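Local coordinates for protein ribonuclease H (Uncultured organism, PDB 3U3G) that probably hydrolyses the RNA strand of RNA/DNA hybrids, at residues T8-A12 with T43-E49; N15-I21 with A38-T44; Y50-I54 with K99-I103. All coordinates share one frame; numbering follows the deposited sequence.

Contact 1. Residues T8-A12 with T43-E49; sequences TDGGA and TTNNVAE
With CG anti to the backbone N (chi1 -161°), Asp9 swings its carboxylate back to meet that of Glu49, whose own chain bends at chi2 (-99°) to arrive from the helix. The two acidic groups cross at a slant, planes 58° apart, and Asp9 OD1 comes within 3.3 Å of Glu49 OE2. Both atoms are acceptors, so the two carboxylates lie close without a hydrogen bond between them. A water bridges strand and helix: it accepts from Thr8 OG1 and donates to Glu49 O and, at 2.6 Å, to Glu49 OE1. Strand segment 8-12 runs roughly antiparallel to helix segment 45-49 at a closest axis approach of only 5.8 Å. Gly10 makes this possible, since a CB there would run into Ala48 O and Glu49 N; Gly10 CA instead lies 3.7 Å from Ala48 O. Ala48 CB rests on Gly11 N at 3.5 Å, and Ala12 CB reaches Thr43 O at 3.2 Å, just ahead of the helix start that Thr44 OG1 weakly caps. Asp77 and Asp128 also adjoin Asp9, a gathering of acids consistent with the four-carboxylate centre in which RNases H hold catalytic magnesium ions.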
ATOM      1  N   THR A   8      -3.906  -0.409   1.666  1.00  8.66           N
ATOM      2  CA  THR A   8      -2.910   0.655   1.622  1.00  8.73           C
ATOM      3  C   THR A   8      -3.506   1.955   1.140  1.00  9.03           C
ATOM      4  O   THR A   8      -4.481   1.957   0.385  1.00 10.92           O
ATOM      5  CB  THR A   8      -1.688   0.313   0.741  1.00  9.08           C
ATOM      6  OG1 THR A   8      -2.083   0.262  -0.638  1.00 10.08           O
ATOM      7  CG2 THR A   8      -1.071  -1.031   1.143  1.00  8.43           C
ATOM      8  N   ASP A   9      -2.905   3.055   1.565  1.00  8.83           N
ATOM      9  CA  ASP A   9      -3.214   4.367   1.016  1.00 10.66           C
ATOM     10  C   ASP A   9      -1.983   5.255   1.182  1.00 10.06           C
ATOM     11  O   ASP A   9      -1.143   5.040   2.069  1.00  8.85           O
ATOM     12  CB  ASP A   9      -4.421   4.984   1.747  1.00 10.60           C
ATOM     13  CG  ASP A   9      -5.090   6.112   0.961  1.00 17.74           C
ATOM     14  OD1 ASP A   9      -4.820   6.279  -0.247  1.00 14.41           O
ATOM     15  OD2 ASP A   9      -5.913   6.835   1.563  1.00 31.30           O
ATOM     16  N   GLY A  10      -1.870   6.254   0.317  1.00  8.77           N
ATOM     17  CA  GLY A  10      -0.852   7.279   0.449  1.00  9.47           C
ATOM     18  C   GLY A  10      -1.438   8.593  -0.006  1.00 10.80           C
ATOM     19  O   GLY A  10      -2.342   8.622  -0.840  1.00 14.38           O
ATOM     20  N   GLY A  11      -0.935   9.679   0.552  1.00 10.98           N
ATOM     21  CA  GLY A  11      -1.416  11.000   0.173  1.00 11.12           C
ATOM     22  C   GLY A  11      -0.354  12.051   0.368  1.00 13.76           C
ATOM     23  O   GLY A  11       0.514  11.922   1.233  1.00 11.70           O
ATOM     24  N   ALA A  12      -0.491  13.143  -0.340  1.00 14.09           N
ATOM     25  CA  ALA A  12       0.314  14.321  -0.118  1.00 12.72           C
ATOM     26  C   ALA A  12      -0.553  15.601  -0.058  1.00 13.59           C
ATOM     27  O   ALA A  12      -1.513  15.715  -0.717  1.00 15.58           O
ATOM     28  CB  ALA A  12       1.344  14.452  -1.216  1.00 14.36           C
ATOM     29  N   THR A  43       6.358  14.659  -1.282  1.00 13.70           N
ATOM     30  CA  THR A  43       6.239  14.001  -2.570  1.00 13.55           C
ATOM     31  C   THR A  43       4.883  14.284  -3.210  1.00 15.00           C
ATOM     32  O   THR A  43       4.104  15.091  -2.708  1.00 14.55           O
ATOM     33  CB  THR A  43       6.432  12.480  -2.452  1.00 15.03           C
ATOM     34  OG1 THR A  43       6.678  11.941  -3.761  1.00 23.81           O
ATOM     35  CG2 THR A  43       5.186  11.837  -1.851  1.00 12.96           C
ATOM     36  N   THR A  44       4.614  13.646  -4.340  1.00 17.50           N
ATOM     37  CA  THR A  44       3.283  13.709  -4.920  1.00 15.76           C
ATOM     38  C   THR A  44       2.382  12.602  -4.402  1.00 17.91           C
ATOM     39  O   THR A  44       2.845  11.643  -3.766  1.00 16.69           O
ATOM     40  CB  THR A  44       3.332  13.616  -6.441  1.00 19.27           C
ATOM     41  OG1 THR A  44       3.857  12.333  -6.809  1.00 19.22           O
ATOM     42  CG2 THR A  44       4.215  14.708  -7.008  1.00 22.18           C
ATOM     43  N   ASN A  45       1.089  12.766  -4.642  1.00 15.03           N
ATOM     44  CA  ASN A  45       0.096  11.822  -4.201  1.00 14.53           C
ATOM     45  C   ASN A  45       0.387  10.429  -4.746  1.00 12.34           C
ATOM     46  O   ASN A  45       0.278   9.436  -4.036  1.00 13.13           O
ATOM     47  CB  ASN A  45      -1.299  12.276  -4.641  1.00 18.35           C
ATOM     48  CG  ASN A  45      -2.353  11.933  -3.631  1.00 27.32           C
ATOM     49  OD1 ASN A  45      -2.922  10.837  -3.680  1.00 29.04           O
ATOM     50  ND2 ASN A  45      -2.392  12.713  -2.552  1.00 19.70           N
ATOM     51  N   ASN A  46       0.588  10.342  -6.056  1.00 17.67           N
ATOM     52  CA  ASN A  46       0.735   9.042  -6.691  1.00 16.30           C
ATOM     53  C   ASN A  46       2.000   8.318  -6.229  1.00 10.85           C
ATOM     54  O   ASN A  46       1.989   7.104  -6.055  1.00 12.75           O
ATOM     55  CB  ASN A  46       0.716   9.168  -8.211  1.00 17.07           C
ATOM     56  CG  ASN A  46      -0.686   9.283  -8.770  1.00 23.38           C
ATOM     57  OD1 ASN A  46      -1.664   8.886  -8.129  1.00 24.28           O
ATOM     58  ND2 ASN A  46      -0.784   9.754 -10.007  1.00 24.61           N
ATOM     59  N   VAL A  47       3.069   9.079  -6.019  1.00 12.69           N
ATOM     60  CA  VAL A  47       4.271   8.510  -5.430  1.00 11.58           C
ATOM     61  C   VAL A  47       4.012   7.982  -4.025  1.00 12.85           C
ATOM     62  O   VAL A  47       4.371   6.839  -3.728  1.00 10.90           O
ATOM     63  CB  VAL A  47       5.464   9.463  -5.469  1.00 10.40           C
ATOM     64  CG1 VAL A  47       6.594   8.961  -4.556  1.00 15.39           C
ATOM     65  CG2 VAL A  47       5.964   9.605  -6.906  1.00 13.30           C
ATOM     66  N   ALA A  48       3.282   8.748  -3.213  1.00 10.63           N
ATOM     67  CA  ALA A  48       2.879   8.265  -1.895  1.00  7.59           C
ATOM     68  C   ALA A  48       2.069   6.970  -1.923  1.00  9.24           C
ATOM     69  O   ALA A  48       2.319   6.084  -1.117  1.00  9.95           O
ATOM     70  CB  ALA A  48       2.162   9.363  -1.095  1.00 10.31           C
ATOM     71  N   GLU A  49       1.124   6.840  -2.856  1.00  9.89           N
ATOM     72  CA  GLU A  49       0.382   5.589  -2.985  1.00  9.55           C
ATOM     73  C   GLU A  49       1.322   4.419  -3.261  1.00  8.98           C
ATOM     74  O   GLU A  49       1.137   3.310  -2.741  1.00  9.16           O
ATOM     75  CB  GLU A  49      -0.658   5.673  -4.108  1.00 10.65           C
ATOM     76  CG  GLU A  49      -1.901   6.521  -3.797  1.00 15.82           C
ATOM     77  CD  GLU A  49      -3.119   5.697  -3.357  1.00 34.73           C
ATOM     78  OE1 GLU A  49      -2.960   4.568  -2.831  1.00 25.47           O
ATOM     79  OE2 GLU A  49      -4.251   6.208  -3.491  1.00 26.92           O
TER
HETATM   80  O   HOH W   1      -1.465   2.814  -1.630  1.00 11.04           O

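Contact 2. Residues N15-I21 with A38-T44; sequences NPGPAGI and AYIGETT
The beta hairpin of strands 17-26 and 32-41, at one edge of the RNase H sheet, includes the pairing of Ile21 with Ala38. Here Ile21 N donates to Ala38 O at 2.9 Å, almost straight in line with the carbonyl, while Ala38 N returns a bond to Ile21 O. At the other end, Gly17 and Thr43 exchange two backbone bonds, Gly17 N lying 3.0 Å from Thr43 O, just past the cis peptide that precedes Pro16. Between these ends the register slips by one residue: Ile40 and Gly41 together face Ala19, a beta bulge in the edge strand, and Gly41 takes a positive phi (76°). Ile40 N donates to Ala19 O, standing above the carbonyl plane. On the face of Pro18 and Tyr39, the tyrosine, its CG trans to the backbone N (chi1 177°), lays its ring over Gly41 N, which sits 3.4 Å above the ring plane, and brings its edge within 4.0 Å of Pro18 CB through CE1; helix 125-139 backs both residues. On the face that carries Ala19, Ile21 and Ala38, Ile40 CG2 meets Ile21 CG2 at 3.9 Å, the two side chains at about a right angle, near helix 45-60. Ala19 CB is pressed tightly against Thr43 CG2, 3.4 Å away, where the chain has already turned its corner at Glu42.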
ATOM      1  N   ASN A  15       1.511  19.343  -4.309  1.00 23.82           N
ATOM      2  CA  ASN A  15       1.986  18.607  -5.435  1.00 23.82           C
ATOM      3  C   ASN A  15       3.349  19.034  -5.976  1.00 26.80           C
ATOM      4  O   ASN A  15       3.416  19.488  -7.072  1.00 32.38           O
ATOM      5  CB  ASN A  15       0.856  18.795  -6.462  1.00 27.26           C
ATOM      6  CG  ASN A  15       1.028  18.017  -7.697  1.00 33.76           C
ATOM      7  OD1 ASN A  15       0.582  18.427  -8.732  1.00 43.23           O
ATOM      8  ND2 ASN A  15       1.555  16.840  -7.590  1.00 38.47           N
ATOM      9  N   PRO A  16       4.440  18.862  -5.257  1.00 22.77           N
ATOM     10  CA  PRO A  16       4.510  17.960  -4.091  1.00 19.02           C
ATOM     11  C   PRO A  16       4.335  18.674  -2.793  1.00 20.52           C
ATOM     12  O   PRO A  16       4.375  19.872  -2.711  1.00 18.98           O
ATOM     13  CB  PRO A  16       5.952  17.456  -4.156  1.00 17.56           C
ATOM     14  CG  PRO A  16       6.729  18.645  -4.717  1.00 21.38           C
ATOM     15  CD  PRO A  16       5.776  19.194  -5.737  1.00 26.26           C
ATOM     16  N   GLY A  17       4.137  17.904  -1.758  1.00 16.00           N
ATOM     17  CA  GLY A  17       3.964  18.458  -0.423  1.00 15.15           C
ATOM     18  C   GLY A  17       4.131  17.370   0.621  1.00 14.82           C
ATOM     19  O   GLY A  17       4.335  16.203   0.271  1.00 15.62           O
ATOM     20  N   PRO A  18       4.055  17.745   1.906  1.00 13.06           N
ATOM     21  CA  PRO A  18       4.142  16.795   3.018  1.00 13.84           C
ATOM     22  C   PRO A  18       3.246  15.573   2.792  1.00 13.65           C
ATOM     23  O   PRO A  18       2.056  15.703   2.515  1.00 12.77           O
ATOM     24  CB  PRO A  18       3.656  17.620   4.217  1.00 14.97           C
ATOM     25  CG  PRO A  18       4.003  19.044   3.838  1.00 15.37           C
ATOM     26  CD  PRO A  18       3.686  19.096   2.372  1.00 15.38           C
ATOM     27  N   ALA A  19       3.839  14.382   2.862  1.00 12.72           N
ATOM     28  CA  ALA A  19       3.153  13.167   2.428  1.00 10.82           C
ATOM     29  C   ALA A  19       3.229  12.063   3.470  1.00  9.73           C
ATOM     30  O   ALA A  19       4.139  12.031   4.302  1.00 10.00           O
ATOM     31  CB  ALA A  19       3.699  12.687   1.093  1.00  9.72           C
ATOM     32  N   GLY A  20       2.290  11.132   3.376  1.00  9.34           N
ATOM     33  CA  GLY A  20       2.166  10.071   4.355  1.00 10.14           C
ATOM     34  C   GLY A  20       1.722   8.785   3.703  1.00  8.99           C
ATOM     35  O   GLY A  20       1.126   8.789   2.625  1.00  9.20           O
ATOM     36  N   ILE A  21       1.938   7.682   4.418  1.00  9.05           N
ATOM     37  CA  ILE A  21       1.452   6.371   3.980  1.00  8.36           C
ATOM     38  C   ILE A  21       0.703   5.694   5.112  1.00  6.92           C
ATOM     39  O   ILE A  21       0.957   5.978   6.295  1.00  9.17           O
ATOM     40  CB  ILE A  21       2.596   5.471   3.470  1.00  8.04           C
ATOM     41  CG1 ILE A  21       3.631   5.222   4.577  1.00  9.29           C
ATOM     42  CG2 ILE A  21       3.222   6.095   2.212  1.00 10.90           C
ATOM     43  CD1 ILE A  21       4.729   4.294   4.174  1.00 14.22           C
ATOM     44  N   ALA A  38       3.139   6.456   8.510  1.00 10.37           N
ATOM     45  CA  ALA A  38       4.463   7.066   8.408  1.00 11.38           C
ATOM     46  C   ALA A  38       4.453   8.341   7.574  1.00 10.26           C
ATOM     47  O   ALA A  38       3.821   8.394   6.525  1.00 10.45           O
ATOM     48  CB  ALA A  38       5.473   6.071   7.854  1.00 14.04           C
ATOM     49  N   TYR A  39       5.217   9.336   8.016  1.00  9.92           N
ATOM     50  CA  TYR A  39       5.536  10.497   7.194  1.00 12.05           C
ATOM     51  C   TYR A  39       6.694  10.152   6.275  1.00 11.15           C
ATOM     52  O   TYR A  39       7.674   9.522   6.702  1.00 14.58           O
ATOM     53  CB  TYR A  39       5.934  11.648   8.116  1.00 13.97           C
ATOM     54  CG  TYR A  39       6.349  12.901   7.400  1.00 12.74           C
ATOM     55  CD1 TYR A  39       5.428  13.635   6.670  1.00 15.00           C
ATOM     56  CD2 TYR A  39       7.654  13.383   7.500  1.00 12.96           C
ATOM     57  CE1 TYR A  39       5.812  14.781   5.989  1.00 16.69           C
ATOM     58  CE2 TYR A  39       8.045  14.535   6.831  1.00 14.96           C
ATOM     59  CZ  TYR A  39       7.113  15.225   6.083  1.00 16.50           C
ATOM     60  OH  TYR A  39       7.516  16.341   5.373  1.00 21.12           O
ATOM     61  N   ILE A  40       6.585  10.532   5.007  1.00 10.40           N
ATOM     62  CA  ILE A  40       7.569  10.121   4.027  1.00 10.34           C
ATOM     63  C   ILE A  40       8.257  11.305   3.356  1.00 11.74           C
ATOM     64  O   ILE A  40       8.945  11.130   2.358  1.00 13.20           O
ATOM     65  CB  ILE A  40       6.983   9.180   2.966  1.00  9.67           C
ATOM     66  CG1 ILE A  40       5.909   9.888   2.134  1.00 11.19           C
ATOM     67  CG2 ILE A  40       6.390   7.940   3.614  1.00 11.61           C
ATOM     68  CD1 ILE A  40       5.579   9.148   0.854  1.00 12.46           C
ATOM     69  N   GLY A  41       8.220  12.462   4.007  1.00 13.02           N
ATOM     70  CA  GLY A  41       8.767  13.678   3.395  1.00 13.49           C
ATOM     71  C   GLY A  41       7.835  14.220   2.332  1.00 11.83           C
ATOM     72  O   GLY A  41       6.636  13.933   2.334  1.00 14.04           O
ATOM     73  N   GLU A  42       8.352  15.103   1.488  1.00 12.77           N
ATOM     74  CA  GLU A  42       7.504  15.783   0.510  1.00 14.71           C
ATOM     75  C   GLU A  42       7.535  15.064  -0.822  1.00 13.91           C
ATOM     76  O   GLU A  42       8.608  14.755  -1.353  1.00 16.78           O
ATOM     77  CB  GLU A  42       7.941  17.237   0.335  1.00 16.36           C
ATOM     78  CG  GLU A  42       7.900  18.025   1.628  1.00 19.47           C
ATOM     79  CD  GLU A  42       7.731  19.512   1.408  1.00 30.74           C
ATOM     80  OE1 GLU A  42       7.416  19.918   0.271  1.00 33.90           O
ATOM     81  OE2 GLU A  42       7.818  20.261   2.399  1.00 30.82           O
ATOM     82  N   THR A  43       6.358  14.659  -1.282  1.00 13.70           N
ATOM     83  CA  THR A  43       6.239  14.001  -2.570  1.00 13.55           C
ATOM     84  C   THR A  43       4.883  14.284  -3.210  1.00 15.00           C
ATOM     85  O   THR A  43       4.104  15.091  -2.708  1.00 14.55           O
ATOM     86  CB  THR A  43       6.432  12.480  -2.452  1.00 15.03           C
ATOM     87  OG1 THR A  43       6.678  11.941  -3.761  1.00 23.81           O
ATOM     88  CG2 THR A  43       5.186  11.837  -1.851  1.00 12.96           C
ATOM     89  N   THR A  44       4.614  13.646  -4.340  1.00 17.50           N
ATOM     90  CA  THR A  44       3.283  13.709  -4.920  1.00 15.76           C
ATOM     91  C   THR A  44       2.382  12.602  -4.402  1.00 17.91           C
ATOM     92  O   THR A  44       2.845  11.643  -3.766  1.00 16.69           O
ATOM     93  CB  THR A  44       3.332  13.616  -6.441  1.00 19.27           C
ATOM     94  OG1 THR A  44       3.857  12.333  -6.809  1.00 19.22           O
ATOM     95  CG2 THR A  44       4.215  14.708  -7.008  1.00 22.18           C
TER

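Contact 3. Residues Y50-I54 with K99-I103; sequences YEALI and KFAKI
Apolar packing between Ile54 and Ile103 lies at the heart of this helix pair, their side chains crossing at about a right angle with Ile54 CG1 a tight 3.5 Å from Ile103 CG1. Segments 50-54 and 99-103 run at 21° to each other here, their axes 10.4 Å apart at closest approach. Ile103 CD1 then reaches across to Tyr50, 3.9 Å from its CD2, and also touches Leu53 CB. The aromatic part of the interface belongs to Tyr50. Placed beside its backbone N (chi1 -87°), the ring slides its CD2-CE2 edge along helix 99-103, CD2 meeting Lys99 CB at 3.9 Å and CE2 meeting Phe100 CB at 4.0 Å. Its hydroxyl lies at the edge of the Phe100 ring, 3.8 Å from CD1, and is hydrogen-bonded to Gln84. A leucine in place of Tyr50 would probably open a gap beside Phe100 and leave Gln84 without its hydroxyl partner. The ionic part is one hydrogen-bonded salt bridge: Lys99, bent at chi4 (-58°), sets NZ 2.9 Å from Glu51 OE2, approaching from well above the carboxylate plane. Helix 45-60 is thus joined to helix 94-110 by an apolar seam with an ion pair at its flank.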
ATOM      1  N   TYR A  50       2.291   4.637  -4.149  1.00 10.13           N
ATOM      2  CA  TYR A  50       3.240   3.576  -4.486  1.00  9.70           C
ATOM      3  C   TYR A  50       4.171   3.273  -3.315  1.00  8.37           C
ATOM      4  O   TYR A  50       4.432   2.106  -3.022  1.00  7.82           O
ATOM      5  CB  TYR A  50       4.072   3.961  -5.709  1.00  7.77           C
ATOM      6  CG  TYR A  50       3.455   3.614  -7.053  1.00  7.97           C
ATOM      7  CD1 TYR A  50       2.124   3.888  -7.333  1.00 10.52           C
ATOM      8  CD2 TYR A  50       4.229   3.081  -8.075  1.00  8.35           C
ATOM      9  CE1 TYR A  50       1.574   3.580  -8.571  1.00  8.92           C
ATOM     10  CE2 TYR A  50       3.703   2.849  -9.325  1.00  9.06           C
ATOM     11  CZ  TYR A  50       2.369   3.070  -9.563  1.00 10.74           C
ATOM     12  OH  TYR A  50       1.831   2.740 -10.798  1.00 12.02           O
ATOM     13  N   GLU A  51       4.571   4.307  -2.584  1.00  9.47           N
ATOM     14  CA  GLU A  51       5.404   4.091  -1.402  1.00  8.26           C
ATOM     15  C   GLU A  51       4.650   3.298  -0.336  1.00  9.00           C
ATOM     16  O   GLU A  51       5.253   2.533   0.409  1.00  7.94           O
ATOM     17  CB  GLU A  51       5.901   5.419  -0.822  1.00  9.14           C
ATOM     18  CG  GLU A  51       6.931   6.178  -1.648  1.00 11.87           C
ATOM     19  CD  GLU A  51       8.338   5.592  -1.563  1.00 18.55           C
ATOM     20  OE1 GLU A  51       8.511   4.411  -1.152  1.00 13.47           O
ATOM     21  OE2 GLU A  51       9.274   6.311  -1.990  1.00 20.28           O
ATOM     22  N   ALA A  52       3.339   3.492  -0.226  1.00  8.47           N
ATOM     23  CA  ALA A  52       2.575   2.740   0.753  1.00  6.67           C
ATOM     24  C   ALA A  52       2.556   1.256   0.415  1.00  5.88           C
ATOM     25  O   ALA A  52       2.683   0.407   1.303  1.00  7.68           O
ATOM     26  CB  ALA A  52       1.154   3.285   0.853  1.00  8.22           C
ATOM     27  N   LEU A  53       2.465   0.929  -0.879  1.00  7.07           N
ATOM     28  CA  LEU A  53       2.598  -0.466  -1.302  1.00  9.28           C
ATOM     29  C   LEU A  53       3.990  -1.034  -0.974  1.00  5.83           C
ATOM     30  O   LEU A  53       4.101  -2.178  -0.522  1.00  6.98           O
ATOM     31  CB  LEU A  53       2.315  -0.617  -2.802  1.00 10.42           C
ATOM     32  CG  LEU A  53       0.885  -0.401  -3.277  1.00 14.86           C
ATOM     33  CD1 LEU A  53       0.872  -0.193  -4.788  1.00 21.24           C
ATOM     34  CD2 LEU A  53       0.054  -1.613  -2.894  1.00 16.80           C
ATOM     35  N   ILE A  54       5.038  -0.269  -1.282  1.00  7.07           N
ATOM     36  CA  ILE A  54       6.393  -0.707  -0.956  1.00  7.09           C
ATOM     37  C   ILE A  54       6.541  -0.985   0.552  1.00  6.60           C
ATOM     38  O   ILE A  54       7.080  -2.010   0.951  1.00  6.67           O
ATOM     39  CB  ILE A  54       7.419   0.312  -1.457  1.00  6.75           C
ATOM     40  CG1 ILE A  54       7.397   0.326  -2.990  1.00  8.71           C
ATOM     41  CG2 ILE A  54       8.807  -0.019  -0.933  1.00  8.55           C
ATOM     42  CD1 ILE A  54       8.184   1.458  -3.600  1.00  9.27           C
ATOM     43  N   LYS A  99       9.487   2.985  -9.550  1.00 10.29           N
ATOM     44  CA  LYS A  99       8.841   2.334  -8.423  1.00  8.86           C
ATOM     45  C   LYS A  99       7.931   1.188  -8.856  1.00  8.08           C
ATOM     46  O   LYS A  99       7.834   0.158  -8.183  1.00  8.16           O
ATOM     47  CB  LYS A  99       8.094   3.350  -7.557  1.00 10.21           C
ATOM     48  CG  LYS A  99       9.028   4.214  -6.714  1.00 12.02           C
ATOM     49  CD  LYS A  99       8.334   5.478  -6.203  1.00 15.66           C
ATOM     50  CE  LYS A  99       9.351   6.541  -5.777  1.00 23.91           C
ATOM     51  NZ  LYS A  99      10.275   6.059  -4.735  1.00 26.98           N
ATOM     52  N   PHE A 100       7.313   1.327 -10.025  1.00  8.19           N
ATOM     53  CA  PHE A 100       6.475   0.261 -10.528  1.00  8.40           C
ATOM     54  C   PHE A 100       7.289  -1.019 -10.740  1.00  8.28           C
ATOM     55  O   PHE A 100       6.880  -2.116 -10.352  1.00  8.16           O
ATOM     56  CB  PHE A 100       5.829   0.673 -11.857  1.00  8.30           C
ATOM     57  CG  PHE A 100       4.882  -0.348 -12.402  1.00  9.21           C
ATOM     58  CD1 PHE A 100       3.589  -0.434 -11.900  1.00 10.47           C
ATOM     59  CD2 PHE A 100       5.349  -1.378 -13.194  1.00  8.33           C
ATOM     60  CE1 PHE A 100       2.742  -1.453 -12.294  1.00 10.74           C
ATOM     61  CE2 PHE A 100       4.496  -2.401 -13.594  1.00 11.74           C
ATOM     62  CZ  PHE A 100       3.194  -2.435 -13.135  1.00 10.76           C
ATOM     63  N   ALA A 101       8.442  -0.873 -11.394  1.00  8.54           N
ATOM     64  CA  ALA A 101       9.324  -2.015 -11.640  1.00  7.61           C
ATOM     65  C   ALA A 101       9.849  -2.632 -10.345  1.00 10.27           C
ATOM     66  O   ALA A 101       9.905  -3.853 -10.190  1.00  8.70           O
ATOM     67  CB  ALA A 101      10.494  -1.592 -12.535  1.00  8.98           C
ATOM     68  N   LYS A 102      10.143  -1.765  -9.386  1.00  6.86           N
ATOM     69  CA  LYS A 102      10.641  -2.213  -8.090  1.00  9.78           C
ATOM     70  C   LYS A 102       9.578  -3.037  -7.348  1.00  8.82           C
ATOM     71  O   LYS A 102       9.850  -4.157  -6.918  1.00  9.05           O
ATOM     72  CB  LYS A 102      11.029  -0.991  -7.267  1.00  9.80           C
ATOM     73  CG  LYS A 102      11.400  -1.292  -5.822  1.00  8.43           C
ATOM     74  CD  LYS A 102      11.919  -0.052  -5.117  1.00  8.43           C
ATOM     75  CE  LYS A 102      12.033  -0.296  -3.615  1.00  9.97           C
ATOM     76  NZ  LYS A 102      12.615   0.894  -2.910  1.00 10.81           N
ATOM     77  N   ILE A 103       8.339  -2.535  -7.332  1.00  8.31           N
ATOM     78  CA  ILE A 103       7.231  -3.249  -6.720  1.00  9.83           C
ATOM     79  C   ILE A 103       6.988  -4.587  -7.400  1.00  9.41           C
ATOM     80  O   ILE A 103       6.812  -5.610  -6.747  1.00  9.15           O
ATOM     81  CB  ILE A 103       5.938  -2.414  -6.770  1.00  7.98           C
ATOM     82  CG1 ILE A 103       6.040  -1.231  -5.807  1.00  8.59           C
ATOM     83  CG2 ILE A 103       4.718  -3.279  -6.469  1.00 10.98           C
ATOM     84  CD1 ILE A 103       5.049  -0.116  -6.067  1.00  9.56           C
TER

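Overall arrangement
Helix 45-60 ties the three sites together: its first turn lies on the central strand in contact 1, and the next turn meets helix 94-110 in contact 3, the two centres about 11 Å apart. Contact 2, nested in the chain segment that contact 1 closes, has its centre about 7 Å from that of contact 1; strands 3-12 and 17-26, neighbours in the sheet, are joined here by a probable bond from Gly20 N to Gly11 O, 2.9 Å. Contacts 2 and 3 are about 15 Å apart between centres, yet Ile21 CG2 still touches Ala52 N at 3.6 Å. The presumed acidic centre belongs to contact 1, where Asp9 O also packs on Ala52 CB; contact 2 lies in the neighbouring hairpin.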